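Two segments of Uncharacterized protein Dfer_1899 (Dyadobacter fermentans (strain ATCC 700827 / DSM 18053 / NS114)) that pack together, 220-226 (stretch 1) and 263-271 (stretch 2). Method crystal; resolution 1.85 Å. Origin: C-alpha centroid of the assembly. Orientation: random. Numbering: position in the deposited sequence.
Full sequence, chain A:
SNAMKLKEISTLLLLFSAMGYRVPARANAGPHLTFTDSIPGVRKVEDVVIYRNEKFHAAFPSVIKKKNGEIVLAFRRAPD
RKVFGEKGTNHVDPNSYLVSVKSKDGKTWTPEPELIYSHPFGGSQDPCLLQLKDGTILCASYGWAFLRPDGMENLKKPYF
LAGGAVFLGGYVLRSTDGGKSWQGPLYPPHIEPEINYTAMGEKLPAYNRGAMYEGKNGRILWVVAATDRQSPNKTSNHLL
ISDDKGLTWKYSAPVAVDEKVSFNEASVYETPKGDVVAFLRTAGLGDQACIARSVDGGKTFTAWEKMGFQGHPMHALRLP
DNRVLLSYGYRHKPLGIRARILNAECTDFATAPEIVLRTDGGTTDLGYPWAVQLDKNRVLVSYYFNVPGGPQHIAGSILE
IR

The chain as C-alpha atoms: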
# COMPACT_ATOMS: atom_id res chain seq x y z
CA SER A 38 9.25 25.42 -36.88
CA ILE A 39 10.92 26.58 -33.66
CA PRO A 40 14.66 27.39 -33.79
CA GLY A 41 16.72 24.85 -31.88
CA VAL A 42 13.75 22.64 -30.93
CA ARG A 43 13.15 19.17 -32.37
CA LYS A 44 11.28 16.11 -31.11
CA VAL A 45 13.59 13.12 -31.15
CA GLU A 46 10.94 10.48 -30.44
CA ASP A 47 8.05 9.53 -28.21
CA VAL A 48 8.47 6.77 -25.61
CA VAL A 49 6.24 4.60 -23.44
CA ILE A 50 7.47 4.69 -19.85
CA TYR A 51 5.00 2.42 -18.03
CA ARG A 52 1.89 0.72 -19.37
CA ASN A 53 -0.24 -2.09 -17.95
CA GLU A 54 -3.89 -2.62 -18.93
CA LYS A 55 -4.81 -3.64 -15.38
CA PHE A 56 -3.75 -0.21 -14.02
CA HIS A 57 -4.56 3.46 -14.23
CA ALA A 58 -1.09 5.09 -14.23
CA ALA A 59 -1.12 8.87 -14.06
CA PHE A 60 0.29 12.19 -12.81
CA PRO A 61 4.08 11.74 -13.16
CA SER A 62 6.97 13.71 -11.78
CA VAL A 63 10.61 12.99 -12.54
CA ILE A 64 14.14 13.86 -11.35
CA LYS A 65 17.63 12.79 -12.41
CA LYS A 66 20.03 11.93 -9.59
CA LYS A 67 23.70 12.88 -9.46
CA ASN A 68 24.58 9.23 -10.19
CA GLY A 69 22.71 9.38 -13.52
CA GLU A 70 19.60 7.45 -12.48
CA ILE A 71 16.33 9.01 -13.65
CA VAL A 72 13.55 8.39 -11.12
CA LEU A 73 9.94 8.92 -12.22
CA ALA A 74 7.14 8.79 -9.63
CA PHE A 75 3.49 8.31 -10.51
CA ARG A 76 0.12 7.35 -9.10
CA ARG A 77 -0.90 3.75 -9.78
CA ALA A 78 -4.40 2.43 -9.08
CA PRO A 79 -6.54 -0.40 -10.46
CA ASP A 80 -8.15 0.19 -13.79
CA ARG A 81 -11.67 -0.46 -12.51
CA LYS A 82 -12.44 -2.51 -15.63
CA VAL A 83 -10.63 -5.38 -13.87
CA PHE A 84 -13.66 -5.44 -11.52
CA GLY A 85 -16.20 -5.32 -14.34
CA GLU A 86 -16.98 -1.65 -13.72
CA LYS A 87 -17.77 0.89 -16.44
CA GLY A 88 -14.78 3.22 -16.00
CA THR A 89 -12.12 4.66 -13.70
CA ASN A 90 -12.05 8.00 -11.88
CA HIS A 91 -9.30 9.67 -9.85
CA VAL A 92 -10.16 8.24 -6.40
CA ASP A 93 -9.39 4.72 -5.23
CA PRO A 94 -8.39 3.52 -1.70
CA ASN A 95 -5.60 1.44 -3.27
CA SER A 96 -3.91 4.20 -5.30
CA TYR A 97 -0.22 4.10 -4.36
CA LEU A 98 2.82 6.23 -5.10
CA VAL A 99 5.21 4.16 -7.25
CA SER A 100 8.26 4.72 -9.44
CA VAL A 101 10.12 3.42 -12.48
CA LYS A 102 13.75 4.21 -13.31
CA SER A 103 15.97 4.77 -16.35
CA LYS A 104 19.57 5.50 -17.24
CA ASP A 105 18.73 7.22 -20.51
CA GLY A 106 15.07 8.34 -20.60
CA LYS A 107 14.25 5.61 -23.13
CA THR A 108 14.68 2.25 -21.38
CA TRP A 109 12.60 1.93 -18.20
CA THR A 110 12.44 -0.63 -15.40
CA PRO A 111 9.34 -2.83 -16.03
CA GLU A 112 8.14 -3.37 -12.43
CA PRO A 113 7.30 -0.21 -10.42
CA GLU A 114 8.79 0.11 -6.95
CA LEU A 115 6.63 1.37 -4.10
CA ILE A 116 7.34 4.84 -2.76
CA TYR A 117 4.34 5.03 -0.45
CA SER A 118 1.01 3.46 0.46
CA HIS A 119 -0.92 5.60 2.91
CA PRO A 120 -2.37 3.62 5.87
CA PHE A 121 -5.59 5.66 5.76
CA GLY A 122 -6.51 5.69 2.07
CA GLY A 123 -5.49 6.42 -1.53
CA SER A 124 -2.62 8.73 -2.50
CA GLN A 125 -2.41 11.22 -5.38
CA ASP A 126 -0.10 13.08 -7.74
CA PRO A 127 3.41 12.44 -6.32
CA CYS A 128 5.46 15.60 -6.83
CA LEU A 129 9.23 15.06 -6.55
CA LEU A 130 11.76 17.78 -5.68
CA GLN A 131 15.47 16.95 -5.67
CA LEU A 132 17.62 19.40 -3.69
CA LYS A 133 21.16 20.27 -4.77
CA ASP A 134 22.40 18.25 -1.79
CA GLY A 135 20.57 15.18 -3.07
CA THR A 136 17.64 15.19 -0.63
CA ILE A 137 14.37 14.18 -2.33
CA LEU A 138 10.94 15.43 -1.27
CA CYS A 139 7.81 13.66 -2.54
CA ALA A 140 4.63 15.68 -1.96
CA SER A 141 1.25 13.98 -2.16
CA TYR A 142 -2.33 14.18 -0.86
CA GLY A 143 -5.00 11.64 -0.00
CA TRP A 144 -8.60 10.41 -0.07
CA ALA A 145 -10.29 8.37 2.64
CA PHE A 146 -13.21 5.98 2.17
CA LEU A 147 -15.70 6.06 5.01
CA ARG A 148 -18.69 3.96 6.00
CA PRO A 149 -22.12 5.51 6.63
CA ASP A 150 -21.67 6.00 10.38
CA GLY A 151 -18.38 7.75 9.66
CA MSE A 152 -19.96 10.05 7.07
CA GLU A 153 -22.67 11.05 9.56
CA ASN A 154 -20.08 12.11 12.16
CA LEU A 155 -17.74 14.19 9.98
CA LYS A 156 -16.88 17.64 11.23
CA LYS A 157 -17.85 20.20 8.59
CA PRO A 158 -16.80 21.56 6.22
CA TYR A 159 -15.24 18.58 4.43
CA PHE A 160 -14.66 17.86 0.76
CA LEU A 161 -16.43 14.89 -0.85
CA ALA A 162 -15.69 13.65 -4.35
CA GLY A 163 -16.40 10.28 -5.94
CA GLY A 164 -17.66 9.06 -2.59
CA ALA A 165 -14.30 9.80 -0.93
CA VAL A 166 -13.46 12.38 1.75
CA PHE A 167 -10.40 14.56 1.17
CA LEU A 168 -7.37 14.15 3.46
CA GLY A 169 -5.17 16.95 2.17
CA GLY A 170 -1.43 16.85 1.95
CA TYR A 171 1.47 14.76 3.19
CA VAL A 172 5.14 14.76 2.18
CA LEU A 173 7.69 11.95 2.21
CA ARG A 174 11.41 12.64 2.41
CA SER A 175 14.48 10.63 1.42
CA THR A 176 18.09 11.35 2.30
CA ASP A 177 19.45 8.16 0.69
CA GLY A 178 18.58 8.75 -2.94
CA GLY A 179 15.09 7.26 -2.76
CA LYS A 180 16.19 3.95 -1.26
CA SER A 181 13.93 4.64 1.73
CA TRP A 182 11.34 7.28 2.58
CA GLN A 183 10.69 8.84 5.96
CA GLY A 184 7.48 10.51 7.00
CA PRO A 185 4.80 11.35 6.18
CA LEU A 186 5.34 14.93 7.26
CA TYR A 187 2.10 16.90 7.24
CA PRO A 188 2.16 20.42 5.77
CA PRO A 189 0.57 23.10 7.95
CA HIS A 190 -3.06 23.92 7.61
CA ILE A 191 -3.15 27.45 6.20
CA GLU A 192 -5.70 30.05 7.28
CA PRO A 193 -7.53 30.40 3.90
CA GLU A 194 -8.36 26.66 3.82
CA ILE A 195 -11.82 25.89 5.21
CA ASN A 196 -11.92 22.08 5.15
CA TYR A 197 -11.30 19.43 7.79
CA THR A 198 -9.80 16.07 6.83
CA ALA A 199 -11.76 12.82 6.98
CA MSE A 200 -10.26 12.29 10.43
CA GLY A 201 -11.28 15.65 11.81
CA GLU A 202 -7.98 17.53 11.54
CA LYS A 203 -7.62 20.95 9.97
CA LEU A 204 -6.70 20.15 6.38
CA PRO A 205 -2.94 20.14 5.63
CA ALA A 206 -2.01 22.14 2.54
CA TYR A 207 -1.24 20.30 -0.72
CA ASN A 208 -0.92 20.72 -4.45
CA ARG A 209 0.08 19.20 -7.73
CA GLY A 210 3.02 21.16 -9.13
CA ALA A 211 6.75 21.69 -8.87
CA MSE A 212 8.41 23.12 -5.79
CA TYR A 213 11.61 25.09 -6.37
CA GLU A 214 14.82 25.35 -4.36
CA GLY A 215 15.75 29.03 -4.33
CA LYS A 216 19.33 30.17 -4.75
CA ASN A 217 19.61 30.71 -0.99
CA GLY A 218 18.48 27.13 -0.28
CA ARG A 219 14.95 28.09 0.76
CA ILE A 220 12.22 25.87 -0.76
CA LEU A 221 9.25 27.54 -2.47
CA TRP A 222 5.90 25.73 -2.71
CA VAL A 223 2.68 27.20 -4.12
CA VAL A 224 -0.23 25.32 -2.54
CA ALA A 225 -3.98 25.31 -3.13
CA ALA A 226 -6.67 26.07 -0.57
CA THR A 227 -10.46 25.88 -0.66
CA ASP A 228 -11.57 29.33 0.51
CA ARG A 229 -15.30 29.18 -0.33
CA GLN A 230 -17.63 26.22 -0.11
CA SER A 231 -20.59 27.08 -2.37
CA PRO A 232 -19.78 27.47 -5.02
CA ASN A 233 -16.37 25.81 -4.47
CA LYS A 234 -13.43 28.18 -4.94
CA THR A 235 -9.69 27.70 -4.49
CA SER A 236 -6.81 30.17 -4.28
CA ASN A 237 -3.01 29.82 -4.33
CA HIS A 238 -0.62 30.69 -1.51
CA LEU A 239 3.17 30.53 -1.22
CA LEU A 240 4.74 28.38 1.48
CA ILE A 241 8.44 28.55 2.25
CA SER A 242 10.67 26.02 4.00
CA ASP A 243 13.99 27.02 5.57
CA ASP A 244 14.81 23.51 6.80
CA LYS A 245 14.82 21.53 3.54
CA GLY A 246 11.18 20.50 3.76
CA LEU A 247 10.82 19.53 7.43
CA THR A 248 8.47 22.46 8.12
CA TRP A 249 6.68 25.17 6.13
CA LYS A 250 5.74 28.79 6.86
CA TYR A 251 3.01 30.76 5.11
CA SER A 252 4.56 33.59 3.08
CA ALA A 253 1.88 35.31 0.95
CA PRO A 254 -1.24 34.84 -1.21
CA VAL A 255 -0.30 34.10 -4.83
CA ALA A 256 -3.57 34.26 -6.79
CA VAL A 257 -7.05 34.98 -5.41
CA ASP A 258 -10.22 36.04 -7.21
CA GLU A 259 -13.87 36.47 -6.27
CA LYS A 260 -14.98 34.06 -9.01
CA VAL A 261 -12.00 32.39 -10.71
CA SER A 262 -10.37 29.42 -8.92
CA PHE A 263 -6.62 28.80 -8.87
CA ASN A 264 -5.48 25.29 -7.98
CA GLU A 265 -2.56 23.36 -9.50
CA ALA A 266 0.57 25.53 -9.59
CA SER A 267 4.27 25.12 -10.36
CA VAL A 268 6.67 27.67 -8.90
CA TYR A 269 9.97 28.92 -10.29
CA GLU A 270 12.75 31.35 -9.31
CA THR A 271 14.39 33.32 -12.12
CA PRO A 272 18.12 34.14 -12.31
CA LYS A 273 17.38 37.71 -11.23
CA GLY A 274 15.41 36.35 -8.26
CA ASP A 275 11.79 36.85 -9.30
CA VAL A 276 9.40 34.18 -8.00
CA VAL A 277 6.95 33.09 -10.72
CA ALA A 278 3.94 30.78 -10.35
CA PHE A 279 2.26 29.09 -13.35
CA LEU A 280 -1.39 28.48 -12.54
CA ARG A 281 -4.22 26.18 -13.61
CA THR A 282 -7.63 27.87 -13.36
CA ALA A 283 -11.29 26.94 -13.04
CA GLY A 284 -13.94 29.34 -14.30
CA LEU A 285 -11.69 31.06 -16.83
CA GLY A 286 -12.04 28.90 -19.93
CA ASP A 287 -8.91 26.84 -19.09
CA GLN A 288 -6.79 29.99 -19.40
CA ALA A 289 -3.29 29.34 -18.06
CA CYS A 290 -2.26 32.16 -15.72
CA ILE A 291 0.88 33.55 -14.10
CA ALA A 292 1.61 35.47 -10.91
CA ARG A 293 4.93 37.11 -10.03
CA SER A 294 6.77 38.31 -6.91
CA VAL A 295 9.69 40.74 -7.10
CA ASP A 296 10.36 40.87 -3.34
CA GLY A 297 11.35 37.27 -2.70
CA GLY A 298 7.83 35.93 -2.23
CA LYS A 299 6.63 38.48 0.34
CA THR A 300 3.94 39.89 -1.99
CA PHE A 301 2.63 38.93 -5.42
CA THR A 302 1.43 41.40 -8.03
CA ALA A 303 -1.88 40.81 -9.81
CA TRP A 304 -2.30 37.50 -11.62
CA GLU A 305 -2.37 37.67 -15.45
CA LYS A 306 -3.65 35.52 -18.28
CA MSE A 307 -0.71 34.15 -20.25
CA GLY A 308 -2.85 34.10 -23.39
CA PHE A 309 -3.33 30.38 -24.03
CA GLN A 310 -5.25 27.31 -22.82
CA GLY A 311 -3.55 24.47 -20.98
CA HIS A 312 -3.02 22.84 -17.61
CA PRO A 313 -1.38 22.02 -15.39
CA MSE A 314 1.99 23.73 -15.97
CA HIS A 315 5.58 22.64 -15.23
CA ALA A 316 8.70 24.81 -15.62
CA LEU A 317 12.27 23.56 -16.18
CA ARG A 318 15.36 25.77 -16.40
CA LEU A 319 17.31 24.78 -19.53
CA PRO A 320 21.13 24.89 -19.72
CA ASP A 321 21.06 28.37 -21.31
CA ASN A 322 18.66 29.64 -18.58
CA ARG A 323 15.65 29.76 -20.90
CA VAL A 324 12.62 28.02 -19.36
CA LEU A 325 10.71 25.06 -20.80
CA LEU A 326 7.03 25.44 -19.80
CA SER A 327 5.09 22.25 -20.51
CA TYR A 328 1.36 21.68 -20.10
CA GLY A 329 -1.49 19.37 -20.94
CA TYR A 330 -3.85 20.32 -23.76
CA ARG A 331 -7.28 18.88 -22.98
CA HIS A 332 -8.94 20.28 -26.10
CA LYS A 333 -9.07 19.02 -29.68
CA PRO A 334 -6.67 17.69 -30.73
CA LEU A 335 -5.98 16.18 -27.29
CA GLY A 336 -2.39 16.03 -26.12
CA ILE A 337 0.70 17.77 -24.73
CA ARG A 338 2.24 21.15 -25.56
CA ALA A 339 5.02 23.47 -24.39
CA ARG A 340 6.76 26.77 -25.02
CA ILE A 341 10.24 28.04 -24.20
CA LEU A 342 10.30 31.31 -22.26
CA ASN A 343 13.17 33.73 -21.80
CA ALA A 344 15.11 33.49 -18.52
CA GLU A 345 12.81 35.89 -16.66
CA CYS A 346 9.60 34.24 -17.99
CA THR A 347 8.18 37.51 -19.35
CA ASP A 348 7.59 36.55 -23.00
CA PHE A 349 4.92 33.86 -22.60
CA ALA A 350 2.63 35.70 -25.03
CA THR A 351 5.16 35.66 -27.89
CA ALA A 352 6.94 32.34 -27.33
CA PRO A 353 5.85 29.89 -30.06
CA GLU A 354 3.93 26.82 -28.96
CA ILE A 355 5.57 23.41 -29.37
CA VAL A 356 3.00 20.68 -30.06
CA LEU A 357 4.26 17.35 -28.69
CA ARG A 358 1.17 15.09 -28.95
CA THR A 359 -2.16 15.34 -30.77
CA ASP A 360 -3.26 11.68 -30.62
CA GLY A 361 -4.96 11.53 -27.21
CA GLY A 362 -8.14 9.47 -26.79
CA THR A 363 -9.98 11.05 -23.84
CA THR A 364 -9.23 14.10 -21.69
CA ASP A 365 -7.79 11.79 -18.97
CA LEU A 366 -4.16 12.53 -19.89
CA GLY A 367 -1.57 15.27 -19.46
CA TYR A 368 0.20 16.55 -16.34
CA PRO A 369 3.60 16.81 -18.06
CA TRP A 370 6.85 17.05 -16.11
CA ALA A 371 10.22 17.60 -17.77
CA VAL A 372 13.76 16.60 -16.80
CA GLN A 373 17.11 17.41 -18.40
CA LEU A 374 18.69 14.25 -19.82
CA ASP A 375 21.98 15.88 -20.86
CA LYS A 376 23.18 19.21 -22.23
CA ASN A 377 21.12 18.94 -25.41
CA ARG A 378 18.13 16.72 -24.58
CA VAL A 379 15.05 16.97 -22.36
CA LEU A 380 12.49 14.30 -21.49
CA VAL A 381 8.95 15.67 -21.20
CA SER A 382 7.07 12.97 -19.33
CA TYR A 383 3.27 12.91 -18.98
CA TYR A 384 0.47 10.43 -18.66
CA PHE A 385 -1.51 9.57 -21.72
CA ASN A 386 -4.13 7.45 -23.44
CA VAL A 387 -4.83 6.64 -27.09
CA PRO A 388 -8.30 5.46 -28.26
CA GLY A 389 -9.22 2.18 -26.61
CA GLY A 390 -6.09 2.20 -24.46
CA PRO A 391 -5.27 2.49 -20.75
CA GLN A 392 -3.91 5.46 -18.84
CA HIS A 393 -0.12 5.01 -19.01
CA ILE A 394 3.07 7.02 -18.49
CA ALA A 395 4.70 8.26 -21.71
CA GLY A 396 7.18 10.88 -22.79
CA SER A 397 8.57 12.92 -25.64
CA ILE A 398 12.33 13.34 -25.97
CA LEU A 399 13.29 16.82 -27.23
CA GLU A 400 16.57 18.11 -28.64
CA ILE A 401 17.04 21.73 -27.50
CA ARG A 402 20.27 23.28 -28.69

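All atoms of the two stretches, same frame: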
# COMPACT_ATOMS: atom_id res chain seq x y z
N ILE A 220 13.09 26.61 0.16
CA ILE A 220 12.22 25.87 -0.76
C ILE A 220 10.89 26.60 -0.89
O ILE A 220 10.23 26.87 0.12
CB ILE A 220 11.98 24.43 -0.30
CG1 ILE A 220 13.30 23.72 -0.02
CG2 ILE A 220 11.18 23.67 -1.39
CD1 ILE A 220 13.10 22.35 0.51
N LEU A 221 10.49 26.86 -2.13
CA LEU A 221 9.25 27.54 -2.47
C LEU A 221 8.21 26.50 -2.87
O LEU A 221 8.51 25.57 -3.61
CB LEU A 221 9.47 28.49 -3.64
CG LEU A 221 10.63 29.45 -3.45
CD1 LEU A 221 10.91 30.20 -4.74
CD2 LEU A 221 10.28 30.41 -2.33
N TRP A 222 6.97 26.68 -2.40
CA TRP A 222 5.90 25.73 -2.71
C TRP A 222 4.61 26.52 -2.81
O TRP A 222 4.18 27.11 -1.81
CB TRP A 222 5.80 24.65 -1.63
CG TRP A 222 4.87 23.52 -1.96
CD1 TRP A 222 4.38 23.18 -3.19
CD2 TRP A 222 4.33 22.57 -1.03
NE1 TRP A 222 3.56 22.07 -3.08
CE2 TRP A 222 3.52 21.68 -1.76
CE3 TRP A 222 4.47 22.40 0.36
CZ2 TRP A 222 2.85 20.62 -1.16
CZ3 TRP A 222 3.80 21.35 0.96
CH2 TRP A 222 2.99 20.47 0.20
N VAL A 223 3.98 26.54 -3.98
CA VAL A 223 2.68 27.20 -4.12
C VAL A 223 1.58 26.15 -3.96
O VAL A 223 1.46 25.23 -4.78
CB VAL A 223 2.57 27.94 -5.45
CG1 VAL A 223 1.14 28.52 -5.62
CG2 VAL A 223 3.62 29.05 -5.52
N VAL A 224 0.78 26.31 -2.91
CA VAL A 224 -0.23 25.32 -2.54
C VAL A 224 -1.62 25.87 -2.85
O VAL A 224 -1.81 27.07 -3.09
CB VAL A 224 -0.16 24.91 -1.05
CG1 VAL A 224 1.17 24.23 -0.72
CG2 VAL A 224 -0.41 26.14 -0.14
N ALA A 225 -2.59 24.97 -2.86
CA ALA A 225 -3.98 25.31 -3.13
C ALA A 225 -4.75 25.29 -1.82
O ALA A 225 -4.41 24.54 -0.90
CB ALA A 225 -4.60 24.31 -4.11
N ALA A 226 -5.80 26.10 -1.74
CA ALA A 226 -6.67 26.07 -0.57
C ALA A 226 -8.10 26.36 -1.01
O ALA A 226 -8.33 27.24 -1.85
CB ALA A 226 -6.21 27.07 0.50
N PHE A 263 -8.00 29.14 -8.55
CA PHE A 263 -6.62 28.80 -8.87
C PHE A 263 -6.28 27.56 -8.06
O PHE A 263 -6.55 27.53 -6.86
CB PHE A 263 -5.68 29.96 -8.53
CG PHE A 263 -6.05 31.24 -9.21
CD1 PHE A 263 -5.64 31.47 -10.51
CD2 PHE A 263 -6.85 32.17 -8.57
CE1 PHE A 263 -6.02 32.66 -11.17
CE2 PHE A 263 -7.23 33.33 -9.20
CZ PHE A 263 -6.81 33.58 -10.51
N ASN A 264 -5.77 26.52 -8.72
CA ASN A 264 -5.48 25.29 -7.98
C ASN A 264 -4.07 24.81 -8.28
O ASN A 264 -3.12 25.23 -7.60
CB ASN A 264 -6.56 24.20 -8.25
CG ASN A 264 -6.99 24.10 -9.73
OD1 ASN A 264 -6.17 23.80 -10.60
ND2 ASN A 264 -8.28 24.29 -9.99
N GLU A 265 -3.88 23.96 -9.28
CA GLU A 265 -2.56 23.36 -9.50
C GLU A 265 -1.55 24.41 -9.98
O GLU A 265 -1.84 25.19 -10.89
CB GLU A 265 -2.68 22.22 -10.51
CG GLU A 265 -3.51 21.13 -9.94
CD GLU A 265 -3.84 20.04 -10.92
OE1 GLU A 265 -3.69 20.24 -12.15
OE2 GLU A 265 -4.25 18.97 -10.46
N ALA A 266 -0.38 24.45 -9.35
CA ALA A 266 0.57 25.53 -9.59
C ALA A 266 1.99 24.99 -9.49
O ALA A 266 2.30 24.26 -8.55
CB ALA A 266 0.38 26.66 -8.57
N SER A 267 2.83 25.35 -10.46
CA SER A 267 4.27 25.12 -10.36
C SER A 267 4.98 26.44 -10.12
O SER A 267 4.61 27.46 -10.71
CB SER A 267 4.82 24.46 -11.64
OG SER A 267 4.50 23.07 -11.67
N VAL A 268 6.00 26.43 -9.27
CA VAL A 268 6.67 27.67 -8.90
C VAL A 268 8.09 27.62 -9.44
O VAL A 268 8.65 26.55 -9.69
CB VAL A 268 6.64 27.91 -7.37
CG1 VAL A 268 7.56 26.92 -6.60
CG2 VAL A 268 6.95 29.38 -7.04
N TYR A 269 8.67 28.80 -9.65
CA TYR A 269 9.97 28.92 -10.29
C TYR A 269 10.66 30.20 -9.80
O TYR A 269 9.99 31.21 -9.57
CB TYR A 269 9.79 28.92 -11.83
CG TYR A 269 11.08 29.01 -12.60
CD1 TYR A 269 11.89 27.89 -12.73
CD2 TYR A 269 11.48 30.21 -13.19
CE1 TYR A 269 13.10 27.96 -13.42
CE2 TYR A 269 12.69 30.29 -13.91
CZ TYR A 269 13.49 29.15 -14.00
OH TYR A 269 14.70 29.17 -14.67
N GLU A 270 11.98 30.16 -9.63
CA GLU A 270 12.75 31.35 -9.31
C GLU A 270 13.66 31.66 -10.48
O GLU A 270 14.40 30.79 -10.95
CB GLU A 270 13.58 31.15 -8.05
CG GLU A 270 14.24 32.44 -7.54
CD GLU A 270 15.19 32.13 -6.39
OE1 GLU A 270 16.28 31.58 -6.65
OE2 GLU A 270 14.82 32.39 -5.23
N THR A 271 13.62 32.92 -10.95
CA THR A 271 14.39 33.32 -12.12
C THR A 271 15.82 33.68 -11.71
O THR A 271 16.10 33.87 -10.53
CB THR A 271 13.74 34.51 -12.80
OG1 THR A 271 13.90 35.66 -11.97
CG2 THR A 271 12.27 34.23 -13.03
O HOH W 1 4.45 24.87 -6.28

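Two strands can run side by side in opposite directions and yet be joined by side chains instead of by a ladder of backbone hydrogen bonds. The pairing of residues 220-226 with 263-270 illustrates the case. The strand directions differ by 168°, close to antiparallel, and the axes approach to 6.3 Å, but no direct hydrogen bond crosses between the stretches. The alternation of a β-strand turns every second side chain of stretch 1 toward its neighbour, and these residues make most of the contact.

Ile220 lies out of reach, and the contact begins at Leu221. Its CB sits 3.9 Å from Val268 CG1, and the same methyl approaches the backbone more closely still, with Leu221 O 3.4 Å from Val268 CG1. Farther along the side chain, Leu221 CD1 reaches to 4.4 Å from Glu270 CB, so the aliphatic base of an acidic residue extends the apolar surface while its carboxylate is hydrogen-bonded elsewhere in the structure.

Trp222 points away and contributes little beyond its backbone. Val223 points back and is the centre of the contact: its CG1 packs 3.6 Å from Ala266 CB, and its CG2 lies 3.7 Å from Val268 CG2. The two branches thus meet successive inward-facing residues of the partner strand. Here the backbones are also linked indirectly. Water 1 accepts a hydrogen bond from Val223 N at 2.9 Å and lies 3.2 Å from Ala266 O, to which it can donate.

Val224 turns away again. At Ala225 the chains draw closer, its CA lying 5.1 Å from Asn264 CA, and the small side chain places CB 3.9 Å from Asn264 O. The Asn264 side chain turns back on its own strand, where OD1 accepts a 2.6 Å hydrogen bond from Glu265 N. Ala226 points away, keeping the alternation to the end of the stretch.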